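Flavodoxin (Bacillus cereus, PDB 6FSG) binds flavin mononucleotide and probably serves as a low-potential electron donor to a number of redox enzymes. Local coordinates at residues G89-D92 against K97-V100; E119-E124 against L136-E141; E31-D36 against E47-I52. One frame throughout, in Å; residues are numbered along the deposited sequence. Where two conformers were deposited one is given.

Contact 1 of 3, residues G89-D92 against K97-V100; sequences GSCD and KYGV. With FMN (flavin mononucleotide), chain B.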
ATOM      1  N   GLY A  89       0.802  -5.507  -2.982  1.00  3.53           N
ATOM      2  CA  GLY A  89       0.548  -5.405  -4.414  1.00  4.28           C
ATOM      3  C   GLY A  89       0.373  -6.759  -5.071  1.00  4.46           C
ATOM      4  O   GLY A  89       0.807  -7.789  -4.549  1.00  4.36           O
ATOM      5  N   SER A  90      -0.278  -6.739  -6.237  1.00  4.53           N
ATOM      6  CA  SER A  90      -0.324  -7.905  -7.117  1.00  5.31           C
ATOM      7  C   SER A  90       0.862  -7.855  -8.082  1.00  5.62           C
ATOM      8  O   SER A  90       1.359  -6.779  -8.421  1.00  6.09           O
ATOM      9  CB  SER A  90      -1.641  -7.978  -7.891  1.00  4.94           C
ATOM     10  OG  SER A  90      -1.666  -9.123  -8.735  1.00  5.34           O
ATOM     11  N   CYS A  91       1.311  -9.053  -8.495  0.73  6.41           N
ATOM     12  CA  CYS A  91       2.629  -9.312  -9.075  0.73  6.69           C
ATOM     13  C   CYS A  91       2.485 -10.376 -10.165  0.73  6.02           C
ATOM     14  O   CYS A  91       1.437 -11.009 -10.311  0.73  6.51           O
ATOM     15  CB  CYS A  91       3.613  -9.801  -7.992  0.73  6.98           C
ATOM     16  SG  CYS A  91       3.720  -8.719  -6.528  0.73  5.87           S
ATOM     17  N   ASP A  92       3.553 -10.604 -10.929  1.00  5.50           N
ATOM     18  CA  ASP A  92       3.519 -11.624 -11.983  1.00  5.73           C
ATOM     19  C   ASP A  92       4.903 -12.225 -12.170  1.00  6.03           C
ATOM     20  O   ASP A  92       5.837 -11.527 -12.580  1.00  6.86           O
ATOM     21  CB  ASP A  92       2.996 -10.979 -13.276  1.00  5.02           C
ATOM     22  CG  ASP A  92       2.743 -11.963 -14.417  1.00  5.74           C
ATOM     23  OD1 ASP A  92       3.191 -13.127 -14.386  1.00  6.53           O
ATOM     24  OD2 ASP A  92       2.105 -11.511 -15.393  1.00  6.97           O
ATOM     25  N   LYS A  97      11.673  -8.916 -12.322  1.00  5.29           N
ATOM     26  CA  LYS A  97      11.681  -7.940 -11.225  1.00  4.80           C
ATOM     27  C   LYS A  97      10.317  -7.965 -10.535  1.00  3.75           C
ATOM     28  O   LYS A  97       9.508  -7.040 -10.619  1.00  5.87           O
ATOM     29  CB  LYS A  97      12.059  -6.561 -11.746  1.00  5.22           C
ATOM     30  CG  LYS A  97      13.385  -6.556 -12.526  1.00  5.64           C
ATOM     31  CD  LYS A  97      13.740  -5.189 -13.076  1.00  6.26           C
ATOM     32  CE  LYS A  97      14.997  -5.228 -13.912  1.00  8.16           C
ATOM     33  NZ  LYS A  97      15.287  -3.870 -14.448  1.00 12.35           N
ATOM     34  N   TYR A  98      10.081  -9.084  -9.845  1.00  4.23           N
ATOM     35  CA  TYR A  98       8.760  -9.460  -9.355  1.00  4.47           C
ATOM     36  C   TYR A  98       8.329  -8.575  -8.195  1.00  3.20           C
ATOM     37  O   TYR A  98       8.980  -8.549  -7.146  1.00  3.82           O
ATOM     38  CB  TYR A  98       8.833 -10.907  -8.892  1.00  5.35           C
ATOM     39  CG  TYR A  98       7.587 -11.480  -8.267  1.00  5.28           C
ATOM     40  CD1 TYR A  98       6.552 -11.959  -9.056  1.00  7.54           C
ATOM     41  CD2 TYR A  98       7.457 -11.588  -6.888  1.00  5.87           C
ATOM     42  CE1 TYR A  98       5.422 -12.524  -8.496  1.00  8.26           C
ATOM     43  CE2 TYR A  98       6.310 -12.156  -6.311  1.00  5.80           C
ATOM     44  CZ  TYR A  98       5.301 -12.618  -7.128  1.00  7.72           C
ATOM     45  OH  TYR A  98       4.158 -13.184  -6.605  1.00  9.95           O
ATOM     46  N   GLY A  99       7.205  -7.880  -8.368  1.00  4.06           N
ATOM     47  CA  GLY A  99       6.623  -7.080  -7.304  1.00  3.77           C
ATOM     48  C   GLY A  99       7.493  -5.960  -6.784  1.00  3.45           C
ATOM     49  O   GLY A  99       7.261  -5.477  -5.667  1.00  3.96           O
ATOM     50  N   VAL A 100       8.473  -5.502  -7.574  1.00  3.20           N
ATOM     51  CA  VAL A 100       9.431  -4.551  -7.025  1.00  4.13           C
ATOM     52  C   VAL A 100       8.798  -3.182  -6.758  1.00  3.38           C
ATOM     53  O   VAL A 100       9.362  -2.398  -5.999  1.00  4.10           O
ATOM     54  CB  VAL A 100      10.746  -4.444  -7.827  1.00  5.01           C
ATOM     55  CG1 VAL A 100      11.532  -5.770  -7.784  1.00  5.18           C
ATOM     56  CG2 VAL A 100      10.513  -3.977  -9.253  1.00  8.23           C
TER
HETATM   57  N1  FMN B1001       4.754  -7.608 -12.668  1.00 11.30           N
HETATM   58  C2  FMN B1001       5.882  -7.763 -11.921  1.00 10.48           C
HETATM   59  O2  FMN B1001       5.753  -8.378 -10.866  1.00  8.41           O
HETATM   60  N3  FMN B1001       7.078  -7.192 -12.337  1.00 11.23           N
HETATM   61  C4  FMN B1001       7.161  -6.413 -13.478  1.00 12.38           C
HETATM   62  O4  FMN B1001       8.270  -5.917 -13.784  1.00 13.27           O
HETATM   63  C4A FMN B1001       5.975  -6.251 -14.234  1.00 11.37           C
HETATM   64  N5  FMN B1001       5.922  -5.501 -15.399  1.00 14.01           N
HETATM   65  C5A FMN B1001       4.733  -5.361 -16.107  1.00 13.27           C
HETATM   66  C6  FMN B1001       4.691  -4.645 -17.311  1.00 14.31           C
HETATM   67  C7  FMN B1001       3.513  -4.546 -18.057  1.00 15.18           C
HETATM   68  C7M FMN B1001       3.490  -3.753 -19.346  1.00 16.52           C
HETATM   69  C8  FMN B1001       2.380  -5.227 -17.592  1.00 15.24           C
HETATM   70  C8M FMN B1001       1.079  -5.194 -18.342  1.00 15.03           C
HETATM   71  C9  FMN B1001       2.431  -5.975 -16.420  1.00 13.32           C
HETATM   72  C9A FMN B1001       3.596  -6.045 -15.677  1.00 12.00           C
HETATM   73  N10 FMN B1001       3.603  -6.759 -14.496  1.00 10.70           N
HETATM   74  C10 FMN B1001       4.792  -6.871 -13.809  1.00 10.82           C
HETATM   75  C1' FMN B1001       2.395  -7.539 -14.023  1.00 10.45           C
HETATM   76  C2' FMN B1001       1.316  -6.785 -13.257  1.00 10.00           C
HETATM   77  O2' FMN B1001       1.868  -6.123 -12.148  1.00 10.24           O
HETATM   78  C3' FMN B1001       0.287  -7.832 -12.806  1.00  9.81           C
HETATM   79  O3' FMN B1001      -0.488  -8.191 -13.922  1.00 10.10           O
HETATM   80  C4' FMN B1001      -0.678  -7.381 -11.701  1.00  8.44           C
HETATM   81  O4' FMN B1001      -1.590  -8.425 -11.361  1.00  6.78           O
HETATM   82  C5' FMN B1001      -1.491  -6.161 -12.103  1.00  8.23           C
HETATM   83  O5' FMN B1001      -2.182  -5.746 -10.939  1.00  6.43           O
HETATM   84  P   FMN B1001      -3.548  -4.992 -11.180  1.00  5.76           P
HETATM   85  O1P FMN B1001      -3.935  -4.370  -9.867  1.00  5.06           O
HETATM   86  O2P FMN B1001      -4.570  -6.007 -11.576  1.00  5.88           O
HETATM   87  O3P FMN B1001      -3.323  -3.976 -12.269  1.00  8.38           O
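Cys91, last residue of strand 84-91, lies beside Gly99 in the type II beta turn Lys97-Val100, with CA of Cys91 4.9 Å from CA of Gly99. This is one of the flavin-binding loops of the flavodoxin fold, set beyond the C-terminal end of an inner strand. Gly99 suits the third turn position: its phi is positive (61°), and without a CB it lets Cys91 SG come within 3.4 Å of Gly99 CA.

Cys91 CB lies over one face of the Tyr98 ring, offset toward the rim and nearest CE1, 3.6 Å from the ring centroid, a CH-pi contact; SG rides over the same ring as a sulfur-aromatic neighbour. Cys91 was modelled in two conformers, and both SG contacts are those of one. The carbonyl carbon of Asp92 meets the ring at its edge, in plane.

The two segments also grip the pyrimidine end of the flavin. FMN O2 accepts two backbone bonds, from Asp92 N at 3.1 Å and Gly99 N at 2.9 Å, while FMN N3 donates to Lys97 O. At the ribityl chain, Ser90 OG (anti to the backbone nitrogen, chi1 -180°), also hydrogen-bonded to Leu125 O, accepts a bond from FMN O4' at 2.7 Å.

Contact 2 of 3, residues E119-E124 against L136-E141; sequences EGLKVE and LQFGAE. With SO4 (sulfate ion), chain C.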
ATOM      1  N   GLU A 119       6.319  -6.787   6.582  1.00  4.16           N
ATOM      2  CA  GLU A 119       6.951  -7.093   5.304  1.00  4.48           C
ATOM      3  C   GLU A 119       5.977  -6.772   4.166  1.00  4.31           C
ATOM      4  O   GLU A 119       4.758  -6.784   4.331  1.00  4.56           O
ATOM      5  CB  GLU A 119       7.377  -8.567   5.274  1.00  5.69           C
ATOM      6  CG  GLU A 119       8.383  -8.920   6.403  1.00  7.41           C
ATOM      7  CD  GLU A 119       8.946 -10.330   6.356  1.00  9.70           C
ATOM      8  OE1 GLU A 119       8.362 -11.190   5.684  1.00 10.84           O
ATOM      9  OE2 GLU A 119       9.972 -10.582   7.023  1.00 11.62           O
ATOM     10  N   GLY A 120       6.517  -6.497   2.984  1.00  4.37           N
ATOM     11  CA  GLY A 120       5.650  -6.280   1.840  1.00  4.00           C
ATOM     12  C   GLY A 120       4.863  -7.536   1.504  1.00  4.08           C
ATOM     13  O   GLY A 120       5.397  -8.647   1.529  1.00  5.46           O
ATOM     14  N   LEU A 121       3.581  -7.355   1.172  1.00  3.69           N
ATOM     15  CA  LEU A 121       2.695  -8.456   0.804  1.00  3.88           C
ATOM     16  C   LEU A 121       2.582  -8.506  -0.717  1.00  4.00           C
ATOM     17  O   LEU A 121       2.097  -7.553  -1.341  1.00  4.62           O
ATOM     18  CB  LEU A 121       1.311  -8.290   1.437  1.00  4.95           C
ATOM     19  CG  LEU A 121       0.239  -9.300   0.984  1.00  6.72           C
ATOM     20  CD1 LEU A 121       0.626 -10.767   1.248  1.00  6.93           C
ATOM     21  CD2 LEU A 121      -1.132  -9.026   1.595  1.00  7.26           C
ATOM     22  N   LYS A 122       3.026  -9.618  -1.305  1.00  3.74           N
ATOM     23  CA  LYS A 122       2.993  -9.823  -2.746  1.00  4.19           C
ATOM     24  C   LYS A 122       2.110 -11.018  -3.068  1.00  5.35           C
ATOM     25  O   LYS A 122       2.323 -12.113  -2.538  1.00  5.98           O
ATOM     26  CB  LYS A 122       4.401 -10.084  -3.280  1.00  4.18           C
ATOM     27  CG  LYS A 122       5.324  -8.886  -3.157  1.00  3.27           C
ATOM     28  CD  LYS A 122       6.708  -9.198  -3.660  1.00  3.29           C
ATOM     29  CE  LYS A 122       7.630  -7.994  -3.542  1.00  3.74           C
ATOM     30  NZ  LYS A 122       8.955  -8.214  -4.236  1.00  4.29           N
ATOM     31  N   VAL A 123       1.151 -10.818  -3.970  1.00  5.75           N
ATOM     32  CA  VAL A 123       0.243 -11.869  -4.419  1.00  5.59           C
ATOM     33  C   VAL A 123       0.385 -12.003  -5.928  1.00  6.57           C
ATOM     34  O   VAL A 123       0.476 -11.000  -6.640  1.00  7.21           O
ATOM     35  CB  VAL A 123      -1.213 -11.529  -4.026  1.00  7.27           C
ATOM     36  CG1 VAL A 123      -2.209 -12.401  -4.788  1.00  7.59           C
ATOM     37  CG2 VAL A 123      -1.415 -11.684  -2.518  1.00  8.01           C
ATOM     38  N   GLU A 124       0.402 -13.245  -6.412  1.00  6.43           N
ATOM     39  CA  GLU A 124       0.495 -13.530  -7.842  1.00  7.40           C
ATOM     40  C   GLU A 124      -0.854 -13.308  -8.518  1.00  7.10           C
ATOM     41  O   GLU A 124      -1.825 -14.012  -8.226  1.00  7.99           O
ATOM     42  CB  GLU A 124       0.923 -14.987  -8.028  1.00  8.99           C
ATOM     43  CG  GLU A 124       1.076 -15.452  -9.468  1.00 11.67           C
ATOM     44  CD  GLU A 124       2.435 -15.128 -10.042  1.00 15.45           C
ATOM     45  OE1 GLU A 124       3.395 -15.001  -9.251  1.00 17.02           O
ATOM     46  OE2 GLU A 124       2.549 -15.009 -11.284  1.00 16.70           O
ATOM     47  N   LEU A 136      -6.317 -10.641   4.988  0.54  5.61           N
ATOM     48  CA  LEU A 136      -6.932 -10.501   6.305  0.54  5.59           C
ATOM     49  C   LEU A 136      -5.878 -10.435   7.405  0.54  5.66           C
ATOM     50  O   LEU A 136      -5.989  -9.624   8.331  0.54  5.94           O
ATOM     51  CB  LEU A 136      -7.899 -11.667   6.536  0.54  5.99           C
ATOM     52  CG  LEU A 136      -8.285 -12.021   7.971  0.54  7.23           C
ATOM     53  CD1 LEU A 136      -8.945 -10.845   8.671  0.54  7.51           C
ATOM     54  CD2 LEU A 136      -9.217 -13.235   7.995  0.54  8.74           C
ATOM     55  N   GLN A 137      -4.838 -11.264   7.315  1.00  6.10           N
ATOM     56  CA  GLN A 137      -3.770 -11.227   8.312  1.00  6.90           C
ATOM     57  C   GLN A 137      -2.975  -9.922   8.245  1.00  6.06           C
ATOM     58  O   GLN A 137      -2.579  -9.375   9.282  1.00  6.59           O
ATOM     59  CB  GLN A 137      -2.848 -12.426   8.133  1.00  8.87           C
ATOM     60  CG  GLN A 137      -3.398 -13.702   8.691  1.00 11.48           C
ATOM     61  CD  GLN A 137      -3.634 -13.629  10.192  1.00 11.65           C
ATOM     62  OE1 GLN A 137      -2.829 -13.075  10.941  1.00 12.59           O
ATOM     63  NE2 GLN A 137      -4.750 -14.190  10.634  1.00 11.42           N
ATOM     64  N   PHE A 138      -2.738  -9.405   7.036  1.00  5.86           N
ATOM     65  CA  PHE A 138      -2.074  -8.108   6.871  1.00  4.70           C
ATOM     66  C   PHE A 138      -2.849  -6.999   7.577  1.00  5.32           C
ATOM     67  O   PHE A 138      -2.274  -6.222   8.350  1.00  5.76           O
ATOM     68  CB  PHE A 138      -1.953  -7.863   5.364  1.00  5.84           C
ATOM     69  CG  PHE A 138      -1.211  -6.610   4.946  1.00  5.33           C
ATOM     70  CD1 PHE A 138      -1.862  -5.387   4.879  1.00  5.52           C
ATOM     71  CD2 PHE A 138       0.090  -6.686   4.493  1.00  5.95           C
ATOM     72  CE1 PHE A 138      -1.222  -4.256   4.426  1.00  6.60           C
ATOM     73  CE2 PHE A 138       0.747  -5.550   4.041  1.00  6.57           C
ATOM     74  CZ  PHE A 138       0.075  -4.335   3.998  1.00  6.73           C
ATOM     75  N   GLY A 139      -4.159  -6.912   7.342  1.00  5.52           N
ATOM     76  CA  GLY A 139      -4.948  -5.897   8.022  1.00  6.18           C
ATOM     77  C   GLY A 139      -4.960  -6.069   9.529  1.00  5.87           C
ATOM     78  O   GLY A 139      -4.823  -5.096  10.275  1.00  6.61           O
ATOM     79  N   ALA A 140      -5.116  -7.312   9.999  1.00  6.26           N
ATOM     80  CA  ALA A 140      -5.146  -7.578  11.434  1.00  7.45           C
ATOM     81  C   ALA A 140      -3.811  -7.247  12.089  1.00  7.27           C
ATOM     82  O   ALA A 140      -3.776  -6.672  13.181  1.00  9.15           O
ATOM     83  CB  ALA A 140      -5.476  -9.048  11.676  1.00  8.22           C
ATOM     84  N   GLU A 141      -2.697  -7.612  11.450  1.00  7.10           N
ATOM     85  CA  GLU A 141      -1.390  -7.315  12.032  1.00  6.80           C
ATOM     86  C   GLU A 141      -1.098  -5.818  11.994  1.00  6.37           C
ATOM     87  O   GLU A 141      -0.472  -5.280  12.917  1.00  7.12           O
ATOM     88  CB  GLU A 141      -0.301  -8.121  11.323  1.00  8.00           C
ATOM     89  CG  GLU A 141      -0.349  -9.613  11.631  1.00 10.57           C
ATOM     90  CD  GLU A 141       0.015  -9.894  13.066  1.00 13.45           C
ATOM     91  OE1 GLU A 141       1.089  -9.419  13.481  1.00 13.32           O
ATOM     92  OE2 GLU A 141      -0.775 -10.549  13.778  1.00 14.98           O
TER
HETATM   93  S   SO4 C1002       5.164  -9.655   9.209  0.64 21.35           S
HETATM   94  O1  SO4 C1002       5.961 -10.857   8.985  0.64 22.03           O
HETATM   95  O2  SO4 C1002       3.742  -9.968   9.332  0.64 22.43           O
HETATM   96  O3  SO4 C1002       5.570  -9.026  10.465  0.64 22.59           O
HETATM   97  O4  SO4 C1002       5.394  -8.728   8.110  0.64 21.37           O
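The layer between strand 115-124, an outermost strand of the parallel flavodoxin sheet, and helix 129-144, which follows it in the chain and covers one face of that sheet, is represented here by Leu121 and Phe138. Their CA atoms stand 7.7 Å apart, and both CB atoms are directed into the gap, so the side chains meet in the middle.

Leu121 offers two carbons. Its CB lies 3.7 Å from Phe138 CD2 and nearly as close to CE2, so it touches the CD2-CE2 bond of the ring, approaching obliquely. The second carbon is the methyl Leu121 CD2, which sits 3.9 Å from Phe138 CD2 and also reaches back to the benzylic CB of Phe138. With CG anti to the backbone N (chi1 173°), the leucine branch is carried alongside the base of the phenylalanine. A branched aliphatic chain and a flat aromatic ring suit this place, since neither brings a polar atom into the layer.

Just before Leu121 the strand is interrupted by a bulge or short loop. The carbonyl oxygen of Glu119 lies near the ring plane at the edge of Phe138, but 4.2 Å from CE2, a loose contact. Glu119 N points elsewhere, donating to O4 of a sulfate ion at 2.6 Å; the ion probably comes from the crystallisation liquor.

Around the pair, the same layer is completed by helix 13-26, whose Met17 touches Leu121 and whose Ile21 touches Phe138. Leu121 also packs on Phe88 of strand 84-91. Phe138 rests on Ala86 of that strand and on Leu118 of strand 115-124, so one helix residue covers two adjacent strands.

Contact 3 of 3, residues E31-D36 against E47-I52; sequences EIEVID and EQYDGI
Glu33, on the outermost strand 31-36, reaches across to the hydroxyl of Tyr49, which lies just before strand 51-55. From the glutamate backbone, CB sets out toward segment 47-52. The next carbon, CG, is anti to the backbone N (chi1 177°), and the chain stays extended beyond it (chi2 160°), so that the full length of the side chain is spent on crossing the gap. CD comes to 4.0 Å from Tyr49 OH, and at the tip OE2 takes a hydrogen bond from Tyr49 OH at 2.8 Å.

The hydroxyl meets OE2 nearly in line with the CD-OE2 bond. Ring and carboxylate are turned steeply, their planes 70° apart, so the two groups do not stack: Glu33 engages the phenol end alone, with Tyr49 CZ 4.0 Å from OE2. Tyr49 was modelled in two conformers, and the bond is that of one of them.

The residue types fit their surroundings. Tyrosine can bury its ring yet carry a donor to the margin, where the exposed glutamate provides an acceptor. A hydroxyl donor would be expected to favour the ionised carboxylate modestly.

In the sheet, strand 2-7 runs between the two elements, and Glu33 is backbone-bonded to its Leu3 and Met5. Tyr49 lies against Lys2 and Val4 of that middle strand, so the tyrosine-glutamate bond bridges over it. Meanwhile Ile32 and Val34, the neighbours of Glu33, pack on helix 13-26, which covers the other face of the sheet from the bridge.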
ATOM      1  N   GLU A  31     -10.699   4.354  11.529  1.00  8.71           N
ATOM      2  CA  GLU A  31     -11.284   4.801  10.275  1.00  9.66           C
ATOM      3  C   GLU A  31     -10.211   4.741   9.196  1.00  8.73           C
ATOM      4  O   GLU A  31      -9.029   4.964   9.473  1.00  8.82           O
ATOM      5  CB  GLU A  31     -11.808   6.236  10.393  1.00 14.58           C
ATOM      6  CG  GLU A  31     -12.889   6.429  11.457  1.00 20.13           C
ATOM      7  CD  GLU A  31     -12.320   6.531  12.863  1.00 25.16           C
ATOM      8  OE1 GLU A  31     -11.303   7.236  13.037  1.00 27.36           O
ATOM      9  OE2 GLU A  31     -12.880   5.901  13.789  1.00 28.06           O
ATOM     10  N   ILE A  32     -10.617   4.425   7.968  1.00  7.62           N
ATOM     11  CA  ILE A  32      -9.677   4.379   6.848  1.00  7.91           C
ATOM     12  C   ILE A  32     -10.306   5.001   5.606  1.00  7.84           C
ATOM     13  O   ILE A  32     -11.446   4.692   5.251  1.00  9.83           O
ATOM     14  CB  ILE A  32      -9.148   2.948   6.593  1.00  8.78           C
ATOM     15  CG1 ILE A  32      -8.027   2.979   5.550  1.00  9.41           C
ATOM     16  CG2 ILE A  32     -10.279   1.994   6.207  1.00 10.06           C
ATOM     17  CD1 ILE A  32      -7.143   1.757   5.574  1.00 10.50           C
ATOM     18  N   GLU A  33      -9.557   5.875   4.943  1.00  5.84           N
ATOM     19  CA  GLU A  33      -9.981   6.489   3.691  1.00  6.06           C
ATOM     20  C   GLU A  33      -9.188   5.825   2.572  1.00  4.99           C
ATOM     21  O   GLU A  33      -7.956   5.884   2.576  1.00  6.51           O
ATOM     22  CB  GLU A  33      -9.760   8.003   3.695  1.00  7.74           C
ATOM     23  CG  GLU A  33     -10.130   8.647   2.365  1.00 10.69           C
ATOM     24  CD  GLU A  33     -10.399  10.135   2.462  1.00 12.95           C
ATOM     25  OE1 GLU A  33     -11.227  10.631   1.666  1.00 14.31           O
ATOM     26  OE2 GLU A  33      -9.799  10.812   3.328  1.00 13.54           O
ATOM     27  N   VAL A  34      -9.891   5.164   1.651  1.00  5.04           N
ATOM     28  CA  VAL A  34      -9.292   4.387   0.569  1.00  4.71           C
ATOM     29  C   VAL A  34      -9.382   5.232  -0.696  1.00  5.28           C
ATOM     30  O   VAL A  34     -10.479   5.634  -1.100  1.00  6.63           O
ATOM     31  CB  VAL A  34     -10.024   3.048   0.372  1.00  5.97           C
ATOM     32  CG1 VAL A  34      -9.422   2.256  -0.807  1.00  7.13           C
ATOM     33  CG2 VAL A  34     -10.001   2.197   1.638  1.00  7.70           C
ATOM     34  N   ILE A  35      -8.231   5.512  -1.308  1.00  4.37           N
ATOM     35  CA  ILE A  35      -8.135   6.411  -2.450  1.00  4.21           C
ATOM     36  C   ILE A  35      -7.396   5.716  -3.588  1.00  4.69           C
ATOM     37  O   ILE A  35      -6.283   5.219  -3.403  1.00  5.29           O
ATOM     38  CB  ILE A  35      -7.392   7.708  -2.068  1.00  5.85           C
ATOM     39  CG1 ILE A  35      -8.041   8.400  -0.865  1.00  7.24           C
ATOM     40  CG2 ILE A  35      -7.333   8.646  -3.264  1.00  7.62           C
ATOM     41  CD1 ILE A  35      -7.166   9.470  -0.268  1.00  7.53           C
ATOM     42  N   ASP A  36      -7.995   5.727  -4.773  1.00  5.24           N
ATOM     43  CA  ASP A  36      -7.348   5.256  -5.995  1.00  5.46           C
ATOM     44  C   ASP A  36      -6.375   6.320  -6.503  1.00  4.44           C
ATOM     45  O   ASP A  36      -6.719   7.505  -6.580  1.00  5.17           O
ATOM     46  CB  ASP A  36      -8.456   5.007  -7.034  1.00  6.45           C
ATOM     47  CG  ASP A  36      -7.991   4.254  -8.267  1.00  5.99           C
ATOM     48  OD1 ASP A  36      -6.840   4.426  -8.717  1.00  6.94           O
ATOM     49  OD2 ASP A  36      -8.823   3.514  -8.824  1.00  8.13           O
ATOM     50  N   GLU A  47       0.772  13.116   5.532  1.00  9.17           N
ATOM     51  CA  GLU A  47       1.188  13.689   6.806  1.00  9.67           C
ATOM     52  C   GLU A  47       0.046  13.796   7.804  1.00  9.52           C
ATOM     53  O   GLU A  47       0.294  14.015   8.997  1.00  9.25           O
ATOM     54  CB  GLU A  47       1.773  15.080   6.564  1.00 10.36           C
ATOM     55  CG  GLU A  47       3.088  15.038   5.831  1.00 10.75           C
ATOM     56  CD  GLU A  47       3.690  16.404   5.596  1.00 12.49           C
ATOM     57  OE1 GLU A  47       2.938  17.393   5.458  1.00 16.34           O
ATOM     58  OE2 GLU A  47       4.930  16.483   5.534  1.00 10.02           O
ATOM     59  N   GLN A  48      -1.191  13.657   7.353  1.00  9.58           N
ATOM     60  CA  GLN A  48      -2.345  13.934   8.193  1.00  9.98           C
ATOM     61  C   GLN A  48      -3.002  12.686   8.745  1.00  8.45           C
ATOM     62  O   GLN A  48      -4.066  12.783   9.357  1.00 10.88           O
ATOM     63  CB  GLN A  48      -3.331  14.785   7.408  1.00 11.20           C
ATOM     64  CG  GLN A  48      -2.783  16.189   7.311  1.00 14.76           C
ATOM     65  CD  GLN A  48      -3.283  16.944   6.124  1.00 17.16           C
ATOM     66  OE1 GLN A  48      -2.762  16.806   5.024  1.00 17.82           O
ATOM     67  NE2 GLN A  48      -4.292  17.762   6.336  1.00 17.32           N
ATOM     68  N   TYR A  49      -2.366  11.527   8.586  0.68  7.17           N
ATOM     69  CA  TYR A  49      -2.920  10.247   9.003  0.68  6.01           C
ATOM     70  C   TYR A  49      -1.964   9.520   9.937  0.68  6.92           C
ATOM     71  O   TYR A  49      -0.749   9.698   9.870  0.68  8.46           O
ATOM     72  CB  TYR A  49      -3.212   9.395   7.771  0.68  6.27           C
ATOM     73  CG  TYR A  49      -4.372   9.953   7.002  0.68  6.76           C
ATOM     74  CD1 TYR A  49      -5.671   9.596   7.323  0.68  7.87           C
ATOM     75  CD2 TYR A  49      -4.174  10.874   5.993  0.68  6.55           C
ATOM     76  CE1 TYR A  49      -6.738  10.120   6.634  0.68  8.98           C
ATOM     77  CE2 TYR A  49      -5.233  11.404   5.297  0.68  7.63           C
ATOM     78  CZ  TYR A  49      -6.518  11.029   5.622  0.68  8.14           C
ATOM     79  OH  TYR A  49      -7.597  11.553   4.939  0.68  9.13           O
ATOM     80  N   ASP A  50      -2.534   8.690  10.818  1.00  5.90           N
ATOM     81  CA  ASP A  50      -1.741   7.959  11.796  1.00  5.66           C
ATOM     82  C   ASP A  50      -1.081   6.729  11.195  1.00  6.09           C
ATOM     83  O   ASP A  50      -0.040   6.277  11.681  1.00  7.23           O
ATOM     84  CB  ASP A  50      -2.663   7.498  12.931  1.00  6.82           C
ATOM     85  CG  ASP A  50      -3.359   8.658  13.642  1.00  6.97           C
ATOM     86  OD1 ASP A  50      -2.736   9.727  13.782  1.00  7.33           O
ATOM     87  OD2 ASP A  50      -4.526   8.506  14.080  1.00  9.04           O
ATOM     88  N   GLY A  51      -1.702   6.158  10.181  1.00  5.29           N
ATOM     89  CA  GLY A  51      -1.174   4.983   9.523  1.00  5.49           C
ATOM     90  C   GLY A  51      -1.440   5.099   8.040  1.00  4.80           C
ATOM     91  O   GLY A  51      -2.437   5.684   7.611  1.00  5.68           O
ATOM     92  N   ILE A  52      -0.526   4.529   7.260  1.00  4.15           N
ATOM     93  CA  ILE A  52      -0.500   4.671   5.812  1.00  3.94           C
ATOM     94  C   ILE A  52      -0.308   3.297   5.192  1.00  3.92           C
ATOM     95  O   ILE A  52       0.644   2.592   5.534  1.00  4.50           O
ATOM     96  CB  ILE A  52       0.671   5.574   5.374  1.00  4.72           C
ATOM     97  CG1 ILE A  52       0.521   6.991   5.941  1.00  6.22           C
ATOM     98  CG2 ILE A  52       0.779   5.563   3.870  1.00  5.50           C
ATOM     99  CD1 ILE A  52       1.820   7.777   5.917  1.00  8.22           C
TER

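All three contacts belong to one parallel sheet and all are partly buried, but their chemistry differs. Contact 1 lies at the C-terminal end of an inner strand, where backbone amides and a carbonyl are turned to the cofactor. Contact 2 is apolar, its buried Phe138 facing the sheet from a helix, while contact 3 pairs a buried tyrosine with an exposed glutamate through a single side-chain bond. Contacts 1 and 2 share neighbouring strands and touch: Gly89 N lies 2.9 Å from Leu121 O, and Lys122 NZ reaches Tyr98 O, tying strand 115-124 to the flavin loop. Contact 3 touches neither; its centre is about 23 Å from that of contact 1, on the opposite side of the chain's centre.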